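Long-range contacts in phosphoethanolamine N-methyltransferase 1 (Haemonchus contortus, PDB 4KRG), which transfers methyl from S-adenosylmethionine to phosphoethanolamine, probably for phosphocholine biosynthesis in the nematode: residues T322-N327 and D347-F352; N313-A318 and T340-Q345. All coordinates share one frame; numbering follows the deposited sequence.

Contact 1 (T322-N327 and D347-F352). With BOG (octyl beta-D-glucopyranoside), chain E.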
ATOM      1  N   THR A 322      22.072  -3.308  11.788  1.00 23.00           N
ATOM      2  CA  THR A 322      21.523  -2.167  12.518  1.00 22.22           C
ATOM      3  C   THR A 322      21.158  -1.051  11.570  1.00 23.87           C
ATOM      4  O   THR A 322      21.572   0.091  11.761  1.00 27.30           O
ATOM      5  CB  THR A 322      22.511  -1.617  13.556  1.00 26.38           C
ATOM      6  OG1 THR A 322      23.653  -1.070  12.889  1.00 29.01           O
ATOM      7  CG2 THR A 322      22.950  -2.721  14.493  1.00 29.36           C
ATOM      8  N   CYS A 323      20.390  -1.390  10.541  1.00 23.50           N
ATOM      9  CA  CYS A 323      20.041  -0.441   9.498  1.00 21.29           C
ATOM     10  C   CYS A 323      18.536  -0.388   9.310  1.00 19.72           C
ATOM     11  O   CYS A 323      17.822  -1.276   9.765  1.00 17.46           O
ATOM     12  CB  CYS A 323      20.701  -0.844   8.179  1.00 22.30           C
ATOM     13  SG  CYS A 323      20.050  -2.369   7.443  1.00 22.50           S
ATOM     14  N   ASN A 324      18.061   0.655   8.637  1.00 16.70           N
ATOM     15  CA  ASN A 324      16.658   0.743   8.274  1.00 14.71           C
ATOM     16  C   ASN A 324      16.477   0.192   6.866  1.00 15.94           C
ATOM     17  O   ASN A 324      17.402   0.239   6.059  1.00 16.91           O
ATOM     18  CB  ASN A 324      16.184   2.194   8.343  1.00 17.09           C
ATOM     19  CG  ASN A 324      16.545   2.869   9.655  1.00 19.82           C
ATOM     20  OD1 ASN A 324      16.399   2.287  10.729  1.00 18.51           O
ATOM     21  ND2 ASN A 324      17.031   4.104   9.571  1.00 22.75           N
ATOM     22  N   VAL A 325      15.301  -0.341   6.563  1.00 14.39           N
ATOM     23  CA  VAL A 325      15.097  -0.984   5.271  1.00 16.62           C
ATOM     24  C   VAL A 325      13.758  -0.584   4.660  1.00 16.74           C
ATOM     25  O   VAL A 325      12.739  -0.562   5.352  1.00 15.73           O
ATOM     26  CB  VAL A 325      15.158  -2.536   5.382  1.00 15.71           C
ATOM     27  CG1 VAL A 325      14.843  -3.187   4.039  1.00 19.43           C
ATOM     28  CG2 VAL A 325      16.508  -3.005   5.890  1.00 13.57           C
ATOM     29  N   TRP A 326      13.784  -0.235   3.374  1.00 14.05           N
ATOM     30  CA  TRP A 326      12.576  -0.125   2.569  1.00 14.10           C
ATOM     31  C   TRP A 326      12.587  -1.238   1.524  1.00 14.50           C
ATOM     32  O   TRP A 326      13.469  -1.289   0.670  1.00 15.51           O
ATOM     33  CB  TRP A 326      12.490   1.234   1.876  1.00 13.75           C
ATOM     34  CG  TRP A 326      11.260   1.358   1.033  1.00 13.90           C
ATOM     35  CD1 TRP A 326      11.121   0.999  -0.273  1.00 13.72           C
ATOM     36  CD2 TRP A 326       9.994   1.873   1.456  1.00 13.11           C
ATOM     37  NE1 TRP A 326       9.837   1.262  -0.698  1.00 14.71           N
ATOM     38  CE2 TRP A 326       9.126   1.797   0.339  1.00 15.05           C
ATOM     39  CE3 TRP A 326       9.506   2.395   2.653  1.00 14.25           C
ATOM     40  CZ2 TRP A 326       7.798   2.231   0.399  1.00 17.26           C
ATOM     41  CZ3 TRP A 326       8.193   2.825   2.710  1.00 16.90           C
ATOM     42  CH2 TRP A 326       7.351   2.738   1.588  1.00 16.93           C
ATOM     43  N   ASN A 327      11.602  -2.125   1.597  1.00 12.39           N
ATOM     44  CA  ASN A 327      11.544  -3.294   0.738  1.00 11.23           C
ATOM     45  C   ASN A 327      10.331  -3.174  -0.169  1.00 13.26           C
ATOM     46  O   ASN A 327       9.190  -3.135   0.301  1.00 14.81           O
ATOM     47  CB  ASN A 327      11.457  -4.552   1.607  1.00 13.73           C
ATOM     48  CG  ASN A 327      11.460  -5.859   0.807  1.00 16.90           C
ATOM     49  OD1 ASN A 327      11.207  -5.894  -0.402  1.00 16.97           O
ATOM     50  ND2 ASN A 327      11.723  -6.947   1.504  1.00 12.96           N
ATOM     51  N   ASP A 347       9.654  -4.425  14.391  1.00 15.17           N
ATOM     52  CA  ASP A 347      10.911  -3.701  14.216  1.00 14.58           C
ATOM     53  C   ASP A 347      10.613  -2.517  13.306  1.00 16.49           C
ATOM     54  O   ASP A 347      10.446  -2.684  12.093  1.00 15.67           O
ATOM     55  CB  ASP A 347      11.975  -4.593  13.574  1.00 13.51           C
ATOM     56  CG  ASP A 347      13.341  -3.923  13.503  1.00 15.63           C
ATOM     57  OD1 ASP A 347      13.401  -2.677  13.549  1.00 16.70           O
ATOM     58  OD2 ASP A 347      14.363  -4.640  13.402  1.00 17.54           O
ATOM     59  N   GLN A 348      10.557  -1.326  13.894  1.00 15.82           N
ATOM     60  CA  GLN A 348      10.117  -0.131  13.188  1.00 13.49           C
ATOM     61  C   GLN A 348      11.085   0.301  12.086  1.00 13.99           C
ATOM     62  O   GLN A 348      10.753   1.132  11.239  1.00 18.08           O
ATOM     63  CB  GLN A 348       9.876   1.016  14.179  1.00 14.87           C
ATOM     64  CG  GLN A 348      11.128   1.518  14.881  1.00 17.06           C
ATOM     65  CD  GLN A 348      11.876   2.582  14.088  1.00 17.33           C
ATOM     66  OE1 GLN A 348      11.271   3.401  13.391  1.00 17.62           O
ATOM     67  NE2 GLN A 348      13.198   2.569  14.189  1.00 18.74           N
ATOM     68  N   ARG A 349      12.280  -0.271  12.096  1.00 14.99           N
ATOM     69  CA  ARG A 349      13.275   0.049  11.088  1.00 14.26           C
ATOM     70  C   ARG A 349      12.939  -0.552   9.727  1.00 14.54           C
ATOM     71  O   ARG A 349      13.501  -0.144   8.716  1.00 15.02           O
ATOM     72  CB  ARG A 349      14.650  -0.438  11.537  1.00 12.97           C
ATOM     73  CG  ARG A 349      15.147   0.177  12.834  1.00 13.52           C
ATOM     74  CD  ARG A 349      16.423  -0.493  13.274  1.00 16.64           C
ATOM     75  NE  ARG A 349      16.193  -1.908  13.545  1.00 18.55           N
ATOM     76  CZ  ARG A 349      17.115  -2.760  13.981  1.00 20.40           C
ATOM     77  NH1 ARG A 349      18.359  -2.354  14.210  1.00 22.57           N
ATOM     78  NH2 ARG A 349      16.786  -4.028  14.190  1.00 17.79           N
ATOM     79  N   VAL A 350      12.028  -1.525   9.709  1.00 12.44           N
ATOM     80  CA  VAL A 350      11.708  -2.254   8.481  1.00 13.11           C
ATOM     81  C   VAL A 350      10.374  -1.790   7.921  1.00 14.86           C
ATOM     82  O   VAL A 350       9.371  -1.776   8.635  1.00 15.79           O
ATOM     83  CB  VAL A 350      11.656  -3.785   8.711  1.00 14.51           C
ATOM     84  CG1 VAL A 350      11.286  -4.502   7.426  1.00 13.63           C
ATOM     85  CG2 VAL A 350      12.990  -4.292   9.203  1.00 16.08           C
ATOM     86  N   ARG A 351      10.370  -1.395   6.649  1.00 12.60           N
ATOM     87  CA  ARG A 351       9.165  -0.886   5.998  1.00 11.58           C
ATOM     88  C   ARG A 351       8.987  -1.563   4.646  1.00 13.24           C
ATOM     89  O   ARG A 351       9.963  -1.944   4.008  1.00 19.02           O
ATOM     90  CB  ARG A 351       9.257   0.632   5.801  1.00 13.85           C
ATOM     91  CG  ARG A 351       9.671   1.418   7.026  1.00 14.85           C
ATOM     92  CD  ARG A 351       8.596   1.467   8.069  1.00 14.20           C
ATOM     93  NE  ARG A 351       9.074   2.039   9.326  1.00 13.96           N
ATOM     94  CZ  ARG A 351       9.002   3.325   9.649  1.00 17.04           C
ATOM     95  NH1 ARG A 351       8.459   4.200   8.809  1.00 18.37           N
ATOM     96  NH2 ARG A 351       9.468   3.736  10.819  1.00 18.53           N
ATOM     97  N   PHE A 352       7.743  -1.716   4.213  1.00 12.14           N
ATOM     98  CA  PHE A 352       7.449  -2.294   2.906  1.00 13.37           C
ATOM     99  C   PHE A 352       6.533  -1.365   2.142  1.00 13.14           C
ATOM    100  O   PHE A 352       5.789  -0.588   2.734  1.00 14.10           O
ATOM    101  CB  PHE A 352       6.758  -3.659   3.044  1.00 14.54           C
ATOM    102  CG  PHE A 352       7.591  -4.691   3.738  1.00 13.78           C
ATOM    103  CD1 PHE A 352       8.377  -5.575   3.008  1.00 13.31           C
ATOM    104  CD2 PHE A 352       7.600  -4.774   5.127  1.00 14.34           C
ATOM    105  CE1 PHE A 352       9.164  -6.532   3.657  1.00 12.48           C
ATOM    106  CE2 PHE A 352       8.383  -5.720   5.776  1.00 14.94           C
ATOM    107  CZ  PHE A 352       9.165  -6.599   5.039  1.00 14.51           C
TER
HETATM  108  C1  BOG E 503      17.437   8.905   2.899  1.00 18.49           C
HETATM  109  O1  BOG E 503      16.088   8.630   2.794  1.00 18.22           O
HETATM  110  C2  BOG E 503      17.694  10.397   2.844  1.00 18.14           C
HETATM  111  O2  BOG E 503      17.309  10.877   1.565  1.00 19.41           O
HETATM  112  C3  BOG E 503      19.139  10.686   3.072  1.00 21.18           C
HETATM  113  O3  BOG E 503      19.355  12.124   3.082  1.00 24.13           O
HETATM  114  C4  BOG E 503      19.626  10.087   4.352  1.00 21.53           C
HETATM  115  O4  BOG E 503      21.040  10.315   4.512  1.00 22.18           O
HETATM  116  C5  BOG E 503      19.354   8.590   4.384  1.00 19.98           C
HETATM  117  O5  BOG E 503      17.923   8.324   4.174  1.00 18.40           O
HETATM  118  C6  BOG E 503      19.745   8.016   5.672  1.00 19.16           C
HETATM  119  O6  BOG E 503      20.445   6.839   5.418  1.00 24.76           O
HETATM  120  C1' BOG E 503      15.828   7.399   2.120  1.00 16.56           C
HETATM  121  C2' BOG E 503      14.289   7.232   2.025  1.00 17.13           C
HETATM  122  C3' BOG E 503      13.625   7.290   3.391  1.00 16.51           C
HETATM  123  C4' BOG E 503      12.921   6.184   3.878  1.00 16.44           C
HETATM  124  C5' BOG E 503      12.899   5.931   5.412  1.00 30.34           C
HETATM  125  C6' BOG E 503      11.961   4.790   5.828  1.00 29.96           C
HETATM  126  C7' BOG E 503      12.659   3.409   5.908  1.00 31.31           C
HETATM  127  C8' BOG E 503      12.798   2.945   7.317  1.00 30.69           C
HETATM  128  O   HOH W   1      15.671   3.797  12.948  1.00 18.25           O

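Contact 2 (N313-A318 and T340-Q345). With BOG (octyl beta-D-glucopyranoside), chain F.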
ATOM      1  N   ASN A 313      15.566 -11.247   3.195  1.00 14.98           N
ATOM      2  CA  ASN A 313      15.083 -11.237   4.569  1.00 14.91           C
ATOM      3  C   ASN A 313      15.395  -9.881   5.187  1.00 15.22           C
ATOM      4  O   ASN A 313      16.410  -9.708   5.868  1.00 14.90           O
ATOM      5  CB  ASN A 313      15.739 -12.362   5.368  1.00 15.32           C
ATOM      6  CG  ASN A 313      15.120 -12.556   6.728  1.00 16.35           C
ATOM      7  OD1 ASN A 313      14.385 -11.697   7.223  1.00 15.73           O
ATOM      8  ND2 ASN A 313      15.417 -13.695   7.351  1.00 18.56           N
ATOM      9  N   SER A 314      14.512  -8.921   4.932  1.00 14.03           N
ATOM     10  CA  SER A 314      14.741  -7.539   5.327  1.00 14.34           C
ATOM     11  C   SER A 314      14.799  -7.366   6.840  1.00 16.10           C
ATOM     12  O   SER A 314      15.477  -6.469   7.347  1.00 14.82           O
ATOM     13  CB  SER A 314      13.679  -6.627   4.707  1.00 13.01           C
ATOM     14  OG  SER A 314      13.881  -6.509   3.309  1.00 12.53           O
ATOM     15  N   HIS A 315      14.089  -8.223   7.566  1.00 14.31           N
ATOM     16  CA  HIS A 315      14.152  -8.169   9.013  1.00 14.40           C
ATOM     17  C   HIS A 315      15.523  -8.590   9.510  1.00 15.94           C
ATOM     18  O   HIS A 315      16.084  -7.951  10.393  1.00 15.44           O
ATOM     19  CB  HIS A 315      13.031  -8.984   9.653  1.00 16.78           C
ATOM     20  CG  HIS A 315      11.739  -8.234   9.740  1.00 16.24           C
ATOM     21  ND1 HIS A 315      10.779  -8.281   8.755  1.00 16.32           N
ATOM     22  CD2 HIS A 315      11.268  -7.388  10.687  1.00 16.79           C
ATOM     23  CE1 HIS A 315       9.766  -7.508   9.092  1.00 17.40           C
ATOM     24  NE2 HIS A 315      10.034  -6.953  10.262  1.00 18.73           N
ATOM     25  N   LEU A 316      16.077  -9.643   8.923  1.00 16.83           N
ATOM     26  CA  LEU A 316      17.419 -10.076   9.289  1.00 17.39           C
ATOM     27  C   LEU A 316      18.455  -9.034   8.869  1.00 18.72           C
ATOM     28  O   LEU A 316      19.436  -8.793   9.575  1.00 20.50           O
ATOM     29  CB  LEU A 316      17.734 -11.431   8.659  1.00 16.91           C
ATOM     30  CG  LEU A 316      19.121 -11.975   8.987  1.00 14.53           C
ATOM     31  CD1 LEU A 316      19.211 -12.269  10.475  1.00 17.95           C
ATOM     32  CD2 LEU A 316      19.403 -13.215   8.173  1.00 18.23           C
ATOM     33  N   LEU A 317      18.227  -8.409   7.718  1.00 17.73           N
ATOM     34  CA  LEU A 317      19.096  -7.342   7.257  1.00 16.51           C
ATOM     35  C   LEU A 317      19.157  -6.232   8.299  1.00 16.39           C
ATOM     36  O   LEU A 317      20.226  -5.894   8.782  1.00 18.57           O
ATOM     37  CB  LEU A 317      18.599  -6.794   5.926  1.00 17.26           C
ATOM     38  CG  LEU A 317      19.575  -5.873   5.203  1.00 19.64           C
ATOM     39  CD1 LEU A 317      20.836  -6.626   4.865  1.00 22.18           C
ATOM     40  CD2 LEU A 317      18.939  -5.324   3.936  1.00 21.42           C
ATOM     41  N   ALA A 318      17.999  -5.687   8.658  1.00 16.37           N
ATOM     42  CA  ALA A 318      17.930  -4.635   9.664  1.00 16.68           C
ATOM     43  C   ALA A 318      18.538  -5.052  11.001  1.00 20.82           C
ATOM     44  O   ALA A 318      19.167  -4.248  11.687  1.00 22.44           O
ATOM     45  CB  ALA A 318      16.501  -4.195   9.862  1.00 15.46           C
ATOM     46  N   THR A 340       2.090  -8.744   7.312  1.00 16.17           N
ATOM     47  CA  THR A 340       1.792  -9.644   8.417  1.00 16.82           C
ATOM     48  C   THR A 340       3.049  -9.894   9.251  1.00 15.28           C
ATOM     49  O   THR A 340       3.032  -9.762  10.472  1.00 14.48           O
ATOM     50  CB  THR A 340       1.199 -10.953   7.905  1.00 13.72           C
ATOM     51  OG1 THR A 340      -0.028 -10.659   7.229  1.00 13.86           O
ATOM     52  CG2 THR A 340       0.923 -11.901   9.055  1.00 15.24           C
ATOM     53  N   LYS A 341       4.148 -10.214   8.582  1.00 15.88           N
ATOM     54  CA  LYS A 341       5.422 -10.392   9.267  1.00 14.59           C
ATOM     55  C   LYS A 341       5.836  -9.123  10.022  1.00 16.47           C
ATOM     56  O   LYS A 341       6.241  -9.195  11.180  1.00 17.62           O
ATOM     57  CB  LYS A 341       6.521 -10.818   8.288  1.00 15.79           C
ATOM     58  CG  LYS A 341       7.845 -11.093   8.996  1.00 14.15           C
ATOM     59  CD  LYS A 341       8.980 -11.474   8.059  1.00 17.41           C
ATOM     60  CE  LYS A 341      10.244 -11.682   8.896  1.00 20.09           C
ATOM     61  NZ  LYS A 341      11.440 -12.182   8.144  1.00 23.51           N
ATOM     62  N   ALA A 342       5.703  -7.966   9.375  1.00 14.13           N
ATOM     63  CA  ALA A 342       6.105  -6.703   9.983  1.00 14.34           C
ATOM     64  C   ALA A 342       5.369  -6.430  11.294  1.00 15.70           C
ATOM     65  O   ALA A 342       5.963  -5.964  12.259  1.00 16.29           O
ATOM     66  CB  ALA A 342       5.924  -5.538   8.999  1.00 12.83           C
ATOM     67  N   ASN A 343       4.075  -6.732  11.333  1.00 13.23           N
ATOM     68  CA  ASN A 343       3.291  -6.496  12.541  1.00 15.59           C
ATOM     69  C   ASN A 343       3.659  -7.421  13.685  1.00 17.94           C
ATOM     70  O   ASN A 343       3.572  -7.045  14.852  1.00 18.91           O
ATOM     71  CB  ASN A 343       1.798  -6.619  12.251  1.00 15.84           C
ATOM     72  CG  ASN A 343       1.144  -5.283  12.052  1.00 17.88           C
ATOM     73  OD1 ASN A 343       1.764  -4.346  11.555  1.00 19.12           O
ATOM     74  ND2 ASN A 343      -0.114  -5.180  12.451  1.00 19.41           N
ATOM     75  N   ASN A 344       4.054  -8.642  13.354  1.00 16.92           N
ATOM     76  CA  ASN A 344       4.445  -9.585  14.384  1.00 17.75           C
ATOM     77  C   ASN A 344       5.849  -9.310  14.919  1.00 18.56           C
ATOM     78  O   ASN A 344       6.086  -9.432  16.113  1.00 21.56           O
ATOM     79  CB  ASN A 344       4.283 -11.020  13.890  1.00 22.55           C
ATOM     80  CG  ASN A 344       2.817 -11.407  13.718  1.00 30.22           C
ATOM     81  OD1 ASN A 344       1.962 -11.044  14.537  1.00 32.11           O
ATOM     82  ND2 ASN A 344       2.519 -12.131  12.642  1.00 30.27           N
ATOM     83  N   GLN A 345       6.765  -8.900  14.047  1.00 15.73           N
ATOM     84  CA  GLN A 345       8.127  -8.604  14.482  1.00 15.45           C
ATOM     85  C   GLN A 345       8.229  -7.287  15.247  1.00 17.30           C
ATOM     86  O   GLN A 345       8.963  -7.190  16.227  1.00 18.72           O
ATOM     87  CB  GLN A 345       9.091  -8.614  13.296  1.00 14.93           C
ATOM     88  CG  GLN A 345       9.088  -9.925  12.531  1.00 17.87           C
ATOM     89  CD  GLN A 345       9.542 -11.103  13.373  1.00 23.27           C
ATOM     90  OE1 GLN A 345      10.468 -10.985  14.175  1.00 28.22           O
ATOM     91  NE2 GLN A 345       8.889 -12.246  13.197  1.00 23.77           N
TER
HETATM   92  C1  BOG F 504      26.956  -8.951  10.785  1.00130.70           C
HETATM   93  O1  BOG F 504      26.611 -10.282  10.585  1.00130.37           O
HETATM   94  C2  BOG F 504      26.997  -8.659  12.273  1.00130.55           C
HETATM   95  O2  BOG F 504      25.682  -8.792  12.800  1.00130.10           O
HETATM   96  C3  BOG F 504      27.524  -7.297  12.575  1.00130.81           C
HETATM   97  O3  BOG F 504      27.666  -7.165  14.019  1.00131.09           O
HETATM   98  C4  BOG F 504      28.840  -7.040  11.918  1.00130.57           C
HETATM   99  O4  BOG F 504      29.223  -5.658  12.098  1.00130.53           O
HETATM  100  C5  BOG F 504      28.794  -7.324  10.425  1.00130.59           C
HETATM  101  O5  BOG F 504      28.268  -8.674  10.125  1.00130.83           O
HETATM  102  C6  BOG F 504      30.154  -7.216   9.889  1.00130.44           C
HETATM  103  O6  BOG F 504      30.165  -6.238   8.887  1.00130.08           O
HETATM  104  C1' BOG F 504      25.672 -10.474   9.522  1.00130.26           C
HETATM  105  C2' BOG F 504      25.187 -11.954   9.479  1.00 45.02           C
HETATM  106  C3' BOG F 504      24.397 -12.253   8.207  1.00 43.83           C
HETATM  107  C4' BOG F 504      23.365 -11.393   7.811  1.00 42.56           C
HETATM  108  C5' BOG F 504      23.027 -11.168   6.306  1.00 43.49           C
HETATM  109  C6' BOG F 504      21.525 -11.312   6.019  1.00 43.78           C
HETATM  110  C7' BOG F 504      21.133 -10.985   4.554  1.00 22.10           C
HETATM  111  C8' BOG F 504      19.736 -10.471   4.442  1.00 22.80           C
HETATM  112  O   HOH W   2      11.646  -9.828   6.698  1.00 16.27           O
HETATM  113  O   HOH W   3       8.603  -5.085  11.476  1.00 20.30           O

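Contact 1 (T322-N327 and D347-F352)
Strands 324-327 and 350-352 run parallel, 14° apart, as neighbours in the C-terminal half, whose strand order is consistent with a second class I methyltransferase fold. Main-chain bonds join them: V325 N gives to R349 O at 2.8 Å, V325 O accepts from R351 N, and N327 N reaches R351 O at 2.9 Å. Beside these, R349 sends its chain across N324 at about a right angle, CG lying 3.2 Å from N324 OD1, while its CB packs on C323 O, which is buried without a polar partner. N324 OD1 accepts from a water that in turn accepts from Q348 NE2, bridging the two segments. A bend at chi3 (-62°) then turns the R349 guanidinium onto D347: NE meets OD1, and NH2 meets OD2 at 2.6 Å, both on syn lone pairs and within the guanidinium plane. The same OD1 takes R349 N from above the carboxylate plane, closing an Asx turn. R351 bends earlier, at chi2 (-72°), and folds back on the turn that precedes it, so that NE, at 2.7 Å, and NH2 both grip Q348 O. Detergent carbon C8' lies over one face of that guanidinium and touches R351 CG at 3.5 Å. W326, its CG anti to the backbone N, sets CE3 3.6 Å from R351 CB, with the F352 carbonyl over one ring face and W365 meeting it edge-to-face. On the opposite side of the sheet, the F352 ring lies alongside N327, F352 CD1 3.5 Å from N327 CB. Both guanidiniums are thus fixed in rotation by the one turn D347-V350, through the D347 carboxylate and the Q348 carbonyl, and D347 probably stays ionised.

Contact 2 (N313-A318 and T340-Q345)
Helices 314-318 and 340-345 lie on the same face of the C-terminal Rossmann-like sheet, over V350 and F352, their axes 12.0 Å apart and inclined at 39°. The gap is spanned mainly by H315, K341 and Q345, with H315 in the middle, its CB directed toward the other helix. K341 comes first along the second helix. With every torsion close to anti it stretches straight to the start of helix 314-321, meeting H315 tip to tip, CE 3.4 Å from ND1. Its ammonium makes a weak hydrogen bond of 3.1 Å to N313 OD1 and a firmer one, 2.8 Å from NZ, to a water that also accepts from H315 N and is bonded to H315 ND1. A positive charge so close would probably disfavour a protonated imidazole. A342 follows, and contributes backbone as much as methyl: its CA sits at the ring edge, 3.9 Å from H315 CE1, while its carbonyl accepts from a second water that lies 2.6 Å from H315 NE2. Both ring nitrogens therefore meet a water in the ring plane, which fixes the tilt of the imidazole. One turn further on, Q345 bends at chi2 and lays its aliphatic part across one face of the ring, a CH-pi contact with CG 4.0 Å from the H315 centroid and 18° off the normal; the amide beyond is turned well away from parallel to the ring. At the far end of the lysine, N313 is the N-cap: ND2 binds D280, while OD1 receives L316 N at 3.2 Å, the donor standing 70° out of the carbonyl plane.

Contact 1 is a strand pair within the sheet and contact 2 the helical layer on it, their centres about 8 Å apart, in one alternating run of chain: helix 314-321, strand 324-329, helix 332-345, strand 350-354. V325 packs on S314 and L317, and V350 on H315 and A318, so the buried valines of contact 1 form the floor beneath the first helix of contact 2. The strand pair is mostly buried and held by direct main-chain bonds, with arginines clamped at its turn; the helix pair is only partly buried, and two waters and a lysine do much of the joining. Each has an octyl glucoside tail beside it, against different elements.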